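Local coordinates for protein B-agarase (Saccharophagus degradans, PDB 4BQ2) that hydrolyses agarose at its beta-glycosidic linkages as a family 50 exo-beta-agarase, probably releasing short sugars from chain ends, at residues D314-E318 / D319-L323; K329-A332 / T333-L336; D459-F462 / K463-M467; G588-E591 / H592-N596; G632-K635 / Q636-F640. All blocks are in the same frame, centred on the assembly; numbering follows the deposited sequence.

Contact 1: D314-E318 / D319-L323; sequences DVTPE and DSKGL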
loop_
_atom_site.group_PDB
_atom_site.type_symbol
_atom_site.label_atom_id
_atom_site.label_comp_id
_atom_site.label_asym_id
_atom_site.label_seq_id
_atom_site.Cartn_x
_atom_site.Cartn_y
_atom_site.Cartn_z
ATOM N N ASP A 314 -3.960 14.838 20.833
ATOM C CA ASP A 314 -3.657 13.405 20.645
ATOM C C ASP A 314 -2.591 13.255 19.547
ATOM O O ASP A 314 -2.664 13.942 18.507
ATOM C CB ASP A 314 -4.932 12.641 20.253
ATOM C CG ASP A 314 -4.784 11.108 20.367
ATOM O OD1 ASP A 314 -3.650 10.564 20.431
ATOM O OD2 ASP A 314 -5.851 10.442 20.418
ATOM N N VAL A 315 -1.604 12.378 19.776
ATOM C CA VAL A 315 -0.528 12.190 18.787
ATOM C C VAL A 315 -0.885 11.108 17.765
ATOM O O VAL A 315 -0.156 10.907 16.784
ATOM C CB VAL A 315 0.848 11.835 19.451
ATOM C CG1 VAL A 315 1.357 12.978 20.323
ATOM C CG2 VAL A 315 0.764 10.533 20.243
ATOM N N THR A 316 -2.003 10.418 18.004
ATOM C CA THR A 316 -2.385 9.252 17.218
ATOM C C THR A 316 -3.579 9.574 16.305
ATOM O O THR A 316 -4.645 9.984 16.795
ATOM C CB THR A 316 -2.693 8.060 18.148
ATOM O OG1 THR A 316 -1.552 7.821 18.998
ATOM C CG2 THR A 316 -3.044 6.786 17.339
ATOM N N PRO A 317 -3.395 9.411 14.976
ATOM C CA PRO A 317 -4.470 9.668 14.047
ATOM C C PRO A 317 -5.535 8.581 14.178
ATOM O O PRO A 317 -5.248 7.455 14.629
ATOM C CB PRO A 317 -3.797 9.634 12.658
ATOM C CG PRO A 317 -2.525 8.899 12.845
ATOM C CD PRO A 317 -2.178 8.915 14.310
ATOM N N GLU A 318 -6.752 8.937 13.779
ATOM C CA GLU A 318 -7.937 8.114 14.033
ATOM C C GLU A 318 -7.770 6.713 13.469
ATOM O O GLU A 318 -8.115 5.737 14.126
ATOM C CB GLU A 318 -9.206 8.792 13.478
ATOM C CG GLU A 318 -10.511 8.053 13.827
ATOM C CD GLU A 318 -10.951 8.197 15.297
ATOM O OE1 GLU A 318 -10.177 8.771 16.125
ATOM O OE2 GLU A 318 -12.078 7.719 15.640
ATOM N N ASP A 319 -7.208 6.613 12.263
ATOM C CA ASP A 319 -6.956 5.317 11.628
ATOM C C ASP A 319 -6.097 4.345 12.484
ATOM O O ASP A 319 -6.234 3.122 12.394
ATOM C CB ASP A 319 -6.313 5.544 10.253
ATOM C CG ASP A 319 -4.924 6.140 10.358
ATOM O OD1 ASP A 319 -3.937 5.345 10.433
ATOM O OD2 ASP A 319 -4.824 7.386 10.355
ATOM N N SER A 320 -5.241 4.906 13.341
ATOM C CA SER A 320 -4.256 4.134 14.111
ATOM C C SER A 320 -4.629 4.056 15.592
ATOM O O SER A 320 -3.873 3.506 16.394
ATOM C CB SER A 320 -2.842 4.736 13.952
ATOM O OG SER A 320 -2.379 4.597 12.618
ATOM N N LYS A 321 -5.822 4.543 15.941
ATOM C CA LYS A 321 -6.320 4.441 17.314
ATOM C C LYS A 321 -6.676 3.011 17.673
ATOM O O LYS A 321 -6.918 2.185 16.801
ATOM C CB LYS A 321 -7.531 5.364 17.547
ATOM C CG LYS A 321 -7.165 6.843 17.421
ATOM C CD LYS A 321 -6.492 7.368 18.677
ATOM C CE LYS A 321 -7.514 7.658 19.785
ATOM N NZ LYS A 321 -6.827 8.106 21.031
ATOM N N GLY A 322 -6.694 2.712 18.964
ATOM C CA GLY A 322 -7.215 1.409 19.400
ATOM C C GLY A 322 -8.656 1.276 18.926
ATOM O O GLY A 322 -9.306 2.296 18.624
ATOM N N LEU A 323 -9.154 0.040 18.852
ATOM C CA LEU A 323 -10.600 -0.201 18.651
ATOM C C LEU A 323 -11.408 0.446 19.802
ATOM O O LEU A 323 -11.084 0.262 20.981
ATOM C CB LEU A 323 -10.917 -1.698 18.513
ATOM C CG LEU A 323 -10.370 -2.438 17.273
ATOM C CD1 LEU A 323 -10.847 -3.890 17.229
ATOM C CD2 LEU A 323 -10.752 -1.727 15.977
#
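Lys-321 folds back over the chain that precedes it until its amino group reaches Asp-314, seven residues earlier. Lys-321 CB lies 3.5 Å from Glu-318 O; with CG beside the backbone N (chi1 -65°), Lys-321 CG then passes 3.4 Å from Pro-317 O, the Glu-318 carboxylate oxygen OE1 also being nearby. Two further bends, chi2 and chi3 both -79°, carry Lys-321 CD across Thr-316, 3.7 Å from Thr-316 O and close to the methyl CG2. CE then approaches the carboxylate, and Lys-321 NZ closes a salt bridge of 2.6 Å to Asp-314 OD2, using the syn lone pair of that oxygen. The other oxygen, OD1, is taken up by an Asx turn: Thr-316 N donates to Asp-314 OD1 over 2.9 Å, from above the carboxylate plane. One aspartate therefore fixes both a bend in its own backbone and the end of the lysine. Between them the backbone makes a short 3-10 turn at 318-320, in which Ser-320 N donates to Pro-317 O (2.9 Å) and Lys-321 N to Glu-318 O (3.2 Å). Glu-318 itself turns to other charges, forming salt bridges with Arg-363 and Arg-310. Along the chain the loop falls between strand 296-301 and helix 328-332, with Val-315 packed on helix 460-477 and Glu-318 and Leu-323 touching strand 359-362.

Contact 2: K329-A332 / T333-L336; sequences KSFA and TRHL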
loop_
_atom_site.group_PDB
_atom_site.type_symbol
_atom_site.label_atom_id
_atom_site.label_comp_id
_atom_site.label_asym_id
_atom_site.label_seq_id
_atom_site.Cartn_x
_atom_site.Cartn_y
_atom_site.Cartn_z
ATOM N N LYS A 329 -25.144 2.639 25.967
ATOM C CA LYS A 329 -25.938 3.810 25.649
ATOM C C LYS A 329 -25.739 4.270 24.184
ATOM O O LYS A 329 -26.709 4.636 23.512
ATOM C CB LYS A 329 -25.743 4.913 26.709
ATOM C CG LYS A 329 -24.804 6.062 26.385
ATOM C CD LYS A 329 -25.051 7.207 27.370
ATOM C CE LYS A 329 -24.344 8.497 26.963
ATOM N NZ LYS A 329 -22.873 8.436 27.204
ATOM N N SER A 330 -24.508 4.190 23.672
ATOM C CA SER A 330 -24.271 4.462 22.233
ATOM C C SER A 330 -25.004 3.463 21.340
ATOM O O SER A 330 -25.710 3.847 20.390
ATOM C CB SER A 330 -22.773 4.422 21.900
ATOM O OG SER A 330 -22.118 5.599 22.334
ATOM N N PHE A 331 -24.834 2.183 21.660
ATOM C CA PHE A 331 -25.395 1.091 20.873
ATOM C C PHE A 331 -26.925 1.116 20.832
ATOM O O PHE A 331 -27.510 0.727 19.821
ATOM C CB PHE A 331 -24.919 -0.276 21.398
ATOM C CG PHE A 331 -25.090 -1.384 20.405
ATOM C CD1 PHE A 331 -24.133 -1.605 19.417
ATOM C CD2 PHE A 331 -26.223 -2.200 20.431
ATOM C CE1 PHE A 331 -24.301 -2.619 18.482
ATOM C CE2 PHE A 331 -26.390 -3.206 19.491
ATOM C CZ PHE A 331 -25.424 -3.422 18.520
ATOM N N ALA A 332 -27.557 1.558 21.924
ATOM C CA ALA A 332 -29.024 1.697 21.975
ATOM C C ALA A 332 -29.564 2.768 21.025
ATOM O O ALA A 332 -30.704 2.675 20.586
ATOM C CB ALA A 332 -29.504 1.946 23.406
ATOM N N THR A 333 -28.745 3.773 20.709
ATOM C CA THR A 333 -29.130 4.856 19.785
ATOM C C THR A 333 -28.827 4.489 18.330
ATOM O O THR A 333 -29.065 5.265 17.408
ATOM C CB THR A 333 -28.404 6.180 20.087
ATOM O OG1 THR A 333 -27.027 6.109 19.642
ATOM C CG2 THR A 333 -28.503 6.553 21.584
ATOM N N ARG A 334 -28.321 3.278 18.139
ATOM C CA ARG A 334 -27.907 2.793 16.825
ATOM C C ARG A 334 -28.987 2.869 15.728
ATOM O O ARG A 334 -30.160 2.542 15.953
ATOM C CB ARG A 334 -27.352 1.405 17.042
ATOM C CG ARG A 334 -27.352 0.422 15.909
ATOM C CD ARG A 334 -26.738 -0.809 16.549
ATOM N NE ARG A 334 -25.823 -1.483 15.651
ATOM C CZ ARG A 334 -26.196 -2.437 14.815
ATOM N NH1 ARG A 334 -27.475 -2.822 14.778
ATOM N NH2 ARG A 334 -25.289 -3.014 14.036
ATOM N N HIS A 335 -28.583 3.347 14.553
ATOM C CA HIS A 335 -29.509 3.591 13.432
ATOM C C HIS A 335 -28.820 3.382 12.092
ATOM O O HIS A 335 -27.595 3.550 11.964
ATOM C CB HIS A 335 -30.165 4.999 13.495
ATOM C CG HIS A 335 -29.193 6.135 13.354
ATOM N ND1 HIS A 335 -28.614 6.763 14.438
ATOM C CD2 HIS A 335 -28.687 6.745 12.252
ATOM C CE1 HIS A 335 -27.803 7.716 14.012
ATOM N NE2 HIS A 335 -27.823 7.720 12.690
ATOM N N LEU A 336 -29.618 3.023 11.094
ATOM C CA LEU A 336 -29.126 2.799 9.751
ATOM C C LEU A 336 -28.691 4.104 9.096
ATOM O O LEU A 336 -29.428 5.087 9.085
ATOM C CB LEU A 336 -30.205 2.093 8.918
ATOM C CG LEU A 336 -29.794 1.305 7.667
ATOM C CD1 LEU A 336 -28.803 0.207 8.034
ATOM C CD2 LEU A 336 -31.010 0.730 6.929
#
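Phe-331 and Arg-334 send their side chains off the same way, each with CG anti to its backbone N (chi1 -162° and 155°), which sets them side by side. The arginine is extended at chi2 and bends at chi3, which lays Arg-334 CD over one face of the phenyl ring in a CH-pi contact, 3.6 Å from the Phe-331 ring centroid. Arg-334 NE continues across the rim, 3.4 Å from Phe-331 CE1, and the guanidinium is only 18° from the plane of the ring, the two flat groups lying almost parallel. Thr-333 is set by its own first torsion: OG1 stands between the backbone N and the carbonyl carbon, and from there Thr-333 OG1 donates to Ser-330 O over 2.7 Å, in the carbonyl plane and on a lone pair, while OG1 is also hydrogen-bonded to Asp-303 N. Thr-333 N donates to Ser-330 O as well (3.1 Å), but from above that plane; one helix carbonyl is thus gripped by two bonds from a single residue. Thr-333 CG2 turns instead to Lys-329 O, 3.3 Å away. Here helix 328-332 gives way to strand 335-336, an outer strand of a four-stranded antiparallel sheet. Strand 296-301 next to it supplies Tyr-300, in a cation-pi contact with Arg-334; strand 373-376 supplies Glu-374, which makes a salt bridge with Arg-334 NE; and strand 359-362 supplies Tyr-359, whose ring meets that of Phe-331.

Contact 3: D459-F462 / K463-M467; sequences DPEF and KVRAM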
loop_
_atom_site.group_PDB
_atom_site.type_symbol
_atom_site.label_atom_id
_atom_site.label_comp_id
_atom_site.label_asym_id
_atom_site.label_seq_id
_atom_site.Cartn_x
_atom_site.Cartn_y
_atom_site.Cartn_z
ATOM N N ASP A 459 6.762 26.346 10.287
ATOM C CA ASP A 459 5.915 26.804 11.386
ATOM C C ASP A 459 6.481 26.234 12.710
ATOM O O ASP A 459 6.702 25.025 12.824
ATOM C CB ASP A 459 4.467 26.357 11.122
ATOM C CG ASP A 459 3.490 26.770 12.224
ATOM O OD1 ASP A 459 3.901 27.409 13.220
ATOM O OD2 ASP A 459 2.298 26.402 12.098
ATOM N N PRO A 460 6.768 27.112 13.696
ATOM C CA PRO A 460 7.301 26.594 14.979
ATOM C C PRO A 460 6.420 25.499 15.626
ATOM O O PRO A 460 6.943 24.574 16.244
ATOM C CB PRO A 460 7.383 27.857 15.858
ATOM C CG PRO A 460 7.658 28.966 14.843
ATOM C CD PRO A 460 6.802 28.601 13.646
ATOM N N GLU A 461 5.106 25.587 15.439
ATOM C CA GLU A 461 4.166 24.569 15.909
ATOM C C GLU A 461 4.367 23.193 15.285
ATOM O O GLU A 461 4.057 22.181 15.946
ATOM C CB GLU A 461 2.709 25.017 15.738
ATOM C CG GLU A 461 1.663 24.062 16.332
ATOM C CD GLU A 461 1.700 23.995 17.862
ATOM O OE1 GLU A 461 2.425 24.813 18.498
ATOM O OE2 GLU A 461 1.000 23.119 18.432
ATOM N N PHE A 462 4.864 23.123 14.037
ATOM C CA PHE A 462 5.250 21.816 13.517
ATOM C C PHE A 462 6.322 21.163 14.425
ATOM O O PHE A 462 6.192 19.996 14.830
ATOM C CB PHE A 462 5.706 21.854 12.040
ATOM C CG PHE A 462 6.180 20.496 11.535
ATOM C CD1 PHE A 462 5.271 19.459 11.314
ATOM C CD2 PHE A 462 7.537 20.241 11.347
ATOM C CE1 PHE A 462 5.700 18.207 10.883
ATOM C CE2 PHE A 462 7.973 18.982 10.905
ATOM C CZ PHE A 462 7.056 17.970 10.684
ATOM N N LYS A 463 7.366 21.914 14.767
ATOM C CA LYS A 463 8.390 21.383 15.663
ATOM C C LYS A 463 7.832 21.026 17.048
ATOM O O LYS A 463 8.191 19.988 17.645
ATOM C CB LYS A 463 9.556 22.379 15.805
ATOM C CG LYS A 463 10.605 21.942 16.835
ATOM C CD LYS A 463 11.882 22.778 16.709
ATOM C CE LYS A 463 12.847 22.515 17.850
ATOM N NZ LYS A 463 14.123 23.273 17.650
ATOM N N VAL A 464 6.957 21.884 17.576
ATOM C CA VAL A 464 6.257 21.565 18.840
ATOM C C VAL A 464 5.606 20.162 18.772
ATOM O O VAL A 464 5.756 19.333 19.679
ATOM C CB VAL A 464 5.215 22.674 19.204
ATOM C CG1 VAL A 464 4.393 22.310 20.452
ATOM C CG2 VAL A 464 5.926 24.006 19.415
ATOM N N ARG A 465 4.908 19.889 17.679
ATOM C CA ARG A 465 4.176 18.659 17.558
ATOM C C ARG A 465 5.121 17.482 17.297
ATOM O O ARG A 465 4.873 16.373 17.808
ATOM C CB ARG A 465 3.081 18.805 16.476
ATOM C CG ARG A 465 1.893 19.691 16.896
ATOM C CD ARG A 465 1.294 19.228 18.230
ATOM N NE ARG A 465 0.695 17.908 18.057
ATOM C CZ ARG A 465 0.186 17.152 19.029
ATOM N NH1 ARG A 465 0.207 17.546 20.302
ATOM N NH2 ARG A 465 -0.351 15.977 18.712
ATOM N N ALA A 466 6.222 17.726 16.568
ATOM C CA ALA A 466 7.215 16.663 16.297
ATOM C C ALA A 466 7.851 16.257 17.631
ATOM O O ALA A 466 8.055 15.084 17.860
ATOM C CB ALA A 466 8.293 17.115 15.312
ATOM N N MET A 467 8.170 17.242 18.473
ATOM C CA MET A 467 8.726 16.994 19.813
ATOM C C MET A 467 7.727 16.177 20.671
ATOM O O MET A 467 8.102 15.184 21.312
ATOM C CB MET A 467 9.039 18.335 20.501
ATOM C CG MET A 467 10.316 19.012 20.022
ATOM S SD MET A 467 11.814 18.113 20.444
ATOM C CE MET A 467 11.951 18.453 22.210
HETATM O O HOH W 1 9.144 23.806 12.564
#
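Val-464 N, Arg-465 N and Ala-466 N donate in turn to Pro-460 O (3.0 Å), Glu-461 O (3.0 Å) and Phe-462 O (2.9 Å), early i to i+4 bonds of helix 460-477. Just ahead of them Asp-459 is the N-cap: Asp-459 OD1 accepts from Glu-461 N over 3.1 Å, while OD2 takes the backbone N of Lys-442. Water 1 donates to Asp-459 O (2.7 Å) and receives a weak bond from Lys-463 N. Pro-460, the first helical residue, has no N-H to satisfy, which suits it to this place. The helix lies within a beta-galactosidase-like region, consistent with the (beta/alpha)8 barrel expected of this enzyme family. Outside the backbone, Glu-461 bends at chi2 (68°) so that its carboxylate comes back over the next turn, with Glu-461 OE1 3.6 Å from Val-464 CB and OE2 3.9 Å from Arg-465 CG. Glutamate and arginine point the same way with their end planes 17° apart, yet no salt bridge forms: Arg-465 NE goes to Ile-438 O and NH2 to Asp-313 O. Phe-462 has its ring edge-to-face with Phe-441 and its side chain against Val-585 of helix 565-593.

Contact 4: G588-E591 / H592-N596; sequences GAVE and HYMPN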
loop_
_atom_site.group_PDB
_atom_site.type_symbol
_atom_site.label_atom_id
_atom_site.label_comp_id
_atom_site.label_asym_id
_atom_site.label_seq_id
_atom_site.Cartn_x
_atom_site.Cartn_y
_atom_site.Cartn_z
ATOM N N GLY A 588 15.673 15.896 14.735
ATOM C CA GLY A 588 15.987 16.593 15.984
ATOM C C GLY A 588 15.117 16.136 17.144
ATOM O O GLY A 588 15.632 15.928 18.256
ATOM N N ALA A 589 13.802 15.995 16.889
ATOM C CA ALA A 589 12.875 15.491 17.889
ATOM C C ALA A 589 13.168 14.042 18.299
ATOM O O ALA A 589 13.187 13.742 19.489
ATOM C CB ALA A 589 11.417 15.643 17.429
ATOM N N VAL A 590 13.426 13.168 17.327
ATOM C CA VAL A 590 13.691 11.770 17.633
ATOM C C VAL A 590 14.978 11.700 18.449
ATOM O O VAL A 590 15.012 11.031 19.501
ATOM C CB VAL A 590 13.779 10.922 16.355
ATOM C CG1 VAL A 590 14.320 9.513 16.648
ATOM C CG2 VAL A 590 12.384 10.846 15.707
ATOM N N GLU A 591 15.998 12.437 17.989
ATOM C CA GLU A 591 17.304 12.420 18.675
ATOM C C GLU A 591 17.165 12.977 20.098
ATOM O O GLU A 591 17.798 12.501 21.035
ATOM C CB GLU A 591 18.307 13.255 17.890
ATOM C CG GLU A 591 19.680 13.379 18.525
ATOM C CD GLU A 591 20.607 14.221 17.659
ATOM O OE1 GLU A 591 20.217 15.324 17.207
ATOM O OE2 GLU A 591 21.701 13.729 17.372
ATOM N N HIS A 592 16.354 14.014 20.257
ATOM C CA HIS A 592 16.172 14.607 21.585
ATOM C C HIS A 592 15.691 13.601 22.666
ATOM O O HIS A 592 16.215 13.552 23.803
ATOM C CB HIS A 592 15.183 15.776 21.490
ATOM C CG HIS A 592 14.985 16.474 22.792
ATOM N ND1 HIS A 592 15.839 17.457 23.241
ATOM C CD2 HIS A 592 14.070 16.291 23.773
ATOM C CE1 HIS A 592 15.442 17.871 24.438
ATOM N NE2 HIS A 592 14.366 17.182 24.778
ATOM N N TYR A 593 14.672 12.818 22.320
ATOM C CA TYR A 593 14.027 11.940 23.289
ATOM C C TYR A 593 14.553 10.538 23.217
ATOM O O TYR A 593 14.406 9.786 24.185
ATOM C CB TYR A 593 12.508 11.933 23.074
ATOM C CG TYR A 593 11.836 13.205 23.564
ATOM C CD1 TYR A 593 11.657 13.419 24.934
ATOM C CD2 TYR A 593 11.384 14.177 22.679
ATOM C CE1 TYR A 593 11.028 14.560 25.402
ATOM C CE2 TYR A 593 10.754 15.329 23.144
ATOM C CZ TYR A 593 10.572 15.505 24.509
ATOM O OH TYR A 593 9.974 16.637 25.040
ATOM N N MET A 594 15.118 10.169 22.067
ATOM C CA MET A 594 15.620 8.781 21.899
ATOM C C MET A 594 16.981 8.862 21.280
ATOM O O MET A 594 17.175 8.447 20.143
ATOM C CB MET A 594 14.657 7.929 21.036
ATOM C CG MET A 594 13.321 7.645 21.719
ATOM S SD MET A 594 11.978 7.144 20.615
ATOM C CE MET A 594 11.552 8.712 19.845
ATOM N N PRO A 595 17.964 9.394 22.042
ATOM C CA PRO A 595 19.267 9.623 21.443
ATOM C C PRO A 595 20.020 8.371 20.985
ATOM O O PRO A 595 20.949 8.494 20.163
ATOM C CB PRO A 595 20.036 10.325 22.554
ATOM C CG PRO A 595 19.429 9.807 23.820
ATOM C CD PRO A 595 17.950 9.744 23.481
ATOM N N ASN A 596 19.665 7.203 21.531
ATOM C CA ASN A 596 20.342 5.961 21.214
ATOM C C ASN A 596 19.802 5.243 19.966
ATOM O O ASN A 596 20.463 4.345 19.451
ATOM C CB ASN A 596 20.244 5.004 22.393
ATOM C CG ASN A 596 20.799 5.584 23.682
ATOM O OD1 ASN A 596 20.058 5.811 24.667
ATOM N ND2 ASN A 596 22.070 5.866 23.680
#
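The last turn of helix 565-593 bonds unevenly, with His-592 N donating to Gly-588 O over 2.9 Å, Tyr-593 N divided between weak bonds to Ala-589 O and Val-590 O, and Met-594 N closing on Val-590 O at 2.7 Å, nearly along the C=O axis. His-592 CB lies 3.3 Å from Gly-588 O, and the imidazole then swings away from the helix body to meet the neighbouring tyrosine: the ring edge, at His-592 CD2, sits above the centre of one face of the Tyr-593 ring, 3.4 Å over its plane. The same phenol has Ala-589 O at its edge, 3.7 Å from Tyr-593 CD2. Met-594 is the first residue to leave helical angles, and Pro-595 follows, a common way for a helix to end. Because a proline has no N-H, Glu-591 O cannot receive a bond from Pro-595 N and instead has Pro-595 CA beside it at 3.3 Å. The Met-594 side chain bends at chi3 (-75°) and brings its methyl back toward the helix, Met-594 CE lying 4.3 Å from Val-590 CG1. Both residues of that apolar pair are buried, Val-590 against Ile-488 and Met-594 against Val-486 of strand 483-488. Helix 460-477 packs against the His-592 and Tyr-593 side, where Met-467 touches both, Arg-471 touches the tyrosine, and Ser-474 OG is hydrogen-bonded to Tyr-593 O.

Contact 5: G632-K635 / Q636-F640; sequences GLPK and QKWAF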
loop_
_atom_site.group_PDB
_atom_site.type_symbol
_atom_site.label_atom_id
_atom_site.label_comp_id
_atom_site.label_asym_id
_atom_site.label_seq_id
_atom_site.Cartn_x
_atom_site.Cartn_y
_atom_site.Cartn_z
ATOM N N GLY A 632 9.813 -7.022 -7.361
ATOM C CA GLY A 632 11.114 -6.984 -6.706
ATOM C C GLY A 632 11.724 -5.622 -6.893
ATOM O O GLY A 632 11.013 -4.611 -7.124
ATOM N N LEU A 633 13.043 -5.588 -6.760
ATOM C CA LEU A 633 13.804 -4.358 -6.835
ATOM C C LEU A 633 14.635 -4.361 -8.121
ATOM O O LEU A 633 15.762 -4.861 -8.125
ATOM C CB LEU A 633 14.695 -4.212 -5.584
ATOM C CG LEU A 633 14.034 -4.281 -4.210
ATOM C CD1 LEU A 633 15.113 -3.893 -3.168
ATOM C CD2 LEU A 633 12.782 -3.387 -4.077
ATOM N N PRO A 634 14.080 -3.797 -9.220
ATOM C CA PRO A 634 14.791 -3.869 -10.515
ATOM C C PRO A 634 16.052 -3.003 -10.492
ATOM O O PRO A 634 16.064 -1.914 -9.862
ATOM C CB PRO A 634 13.780 -3.286 -11.521
ATOM C CG PRO A 634 12.446 -3.290 -10.799
ATOM C CD PRO A 634 12.790 -3.094 -9.338
ATOM N N LYS A 635 17.094 -3.480 -11.179
ATOM C CA LYS A 635 18.385 -2.742 -11.287
ATOM C C LYS A 635 18.225 -1.254 -11.598
ATOM O O LYS A 635 18.724 -0.412 -10.859
ATOM C CB LYS A 635 19.306 -3.390 -12.342
ATOM C CG LYS A 635 20.721 -2.823 -12.359
ATOM C CD LYS A 635 21.562 -3.513 -13.442
ATOM C CE LYS A 635 22.891 -2.797 -13.669
ATOM N NZ LYS A 635 23.958 -3.756 -14.082
ATOM N N GLN A 636 17.526 -0.934 -12.690
ATOM C CA GLN A 636 17.467 0.436 -13.191
ATOM C C GLN A 636 16.750 1.363 -12.237
ATOM O O GLN A 636 17.155 2.515 -12.048
ATOM C CB GLN A 636 16.809 0.506 -14.578
ATOM C CG GLN A 636 17.630 -0.163 -15.683
ATOM C CD GLN A 636 18.994 0.489 -15.880
ATOM O OE1 GLN A 636 20.018 -0.195 -15.946
ATOM N NE2 GLN A 636 19.015 1.820 -15.949
ATOM N N LYS A 637 15.694 0.849 -11.617
ATOM C CA LYS A 637 14.885 1.653 -10.729
ATOM C C LYS A 637 15.642 1.994 -9.434
ATOM O O LYS A 637 15.350 3.009 -8.810
ATOM C CB LYS A 637 13.575 0.917 -10.428
ATOM C CG LYS A 637 12.673 0.751 -11.645
ATOM C CD LYS A 637 12.257 2.114 -12.186
ATOM C CE LYS A 637 10.975 2.602 -11.547
ATOM N NZ LYS A 637 9.889 2.619 -12.563
ATOM N N TRP A 638 16.606 1.157 -9.046
ATOM C CA TRP A 638 17.294 1.332 -7.756
ATOM C C TRP A 638 18.763 1.762 -7.864
ATOM O O TRP A 638 19.455 1.835 -6.860
ATOM C CB TRP A 638 17.095 0.102 -6.830
ATOM C CG TRP A 638 15.612 -0.045 -6.464
ATOM C CD1 TRP A 638 14.698 -0.880 -7.038
ATOM C CD2 TRP A 638 14.901 0.727 -5.484
ATOM N NE1 TRP A 638 13.438 -0.686 -6.452
ATOM C CE2 TRP A 638 13.549 0.297 -5.496
ATOM C CE3 TRP A 638 15.284 1.714 -4.568
ATOM C CZ2 TRP A 638 12.578 0.838 -4.626
ATOM C CZ3 TRP A 638 14.311 2.272 -3.712
ATOM C CH2 TRP A 638 12.971 1.826 -3.748
ATOM N N ALA A 639 19.210 2.103 -9.075
ATOM C CA ALA A 639 20.624 2.409 -9.329
ATOM C C ALA A 639 21.104 3.642 -8.552
ATOM O O ALA A 639 22.281 3.723 -8.180
ATOM C CB ALA A 639 20.845 2.598 -10.832
ATOM N N PHE A 640 20.193 4.577 -8.308
ATOM C CA PHE A 640 20.469 5.789 -7.538
ATOM C C PHE A 640 21.013 5.531 -6.127
ATOM O O PHE A 640 21.716 6.369 -5.572
ATOM C CB PHE A 640 19.225 6.687 -7.470
ATOM C CG PHE A 640 18.140 6.182 -6.512
ATOM C CD1 PHE A 640 18.143 6.557 -5.160
ATOM C CD2 PHE A 640 17.134 5.313 -6.961
ATOM C CE1 PHE A 640 17.156 6.108 -4.301
ATOM C CE2 PHE A 640 16.155 4.842 -6.092
ATOM C CZ PHE A 640 16.170 5.236 -4.761
HETATM O O HOH W 2 10.962 -1.790 -6.730
#
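Trp-638 is tied to the chain before it at both of its N-H groups, the indole one through water and the backbone one directly. Water 2 lies in the plane of the indole, at its edge, accepting from Trp-638 NE1 over 2.7 Å and donating to Gly-632 O over 2.8 Å, so the side-chain donor of one buried residue and the backbone acceptor of another are satisfied through one molecule. The backbone N of Trp-638 is shared: it donates to Lys-635 O at 3.2 Å, from well above the carbonyl plane, and weakly to Pro-634 O. That proline oxygen also faces the indole edge, Pro-634 O lying 3.3 Å from Trp-638 CD1. Pro-634 N, which has no proton to give, lies near the same edge in the ring plane. Further back, Leu-633 N is hydrogen-bonded to Ser-686 OG of helix 673-688.

The tryptophan CG stands beside its backbone N (chi1 -64°), and the indole turns back along the incoming chain, where Leu-633 CB and Pro-634 CD approach Trp-638 CD1 at 3.6 and 3.7 Å and Leu-633 CD2 lies near Trp-638 NE1. Tyr-626, from strand 624-627, meets the indole edge-to-face, and Pro-634 also touches Ser-175 and Met-177, which belong to the agarase CBM-like region, in the loop between strands 166-174 and 180-191. The arrangement is that of a loop leaving a sheet strand and entering a short, weakly bonded helical turn, 635-638, whose tryptophan folds back on the entry, within a region related to beta-galactosidases.

How the contacts relate
The five contacts come in series along the chain, and none nests in or crosses another. Contact 1 closes a tight turn within the loop after strand 296-301, and contact 2 soon follows at the passage from helix 328-332 to strand 335-336, their centres about 23 Å apart. Contact 3 starts helix 460-477 and contact 4 ends helix 565-593. These two helix ends pack directly, Ala-466 O lying 3.4 Å from Ala-589 CB, while Arg-465 of contact 3 reaches back to Asp-314 of contact 1, joining the early loop to helix 460-477. Contact 5, following strand 624-627, stands apart, no closer than about 21 Å, nearest atoms, to any other contact.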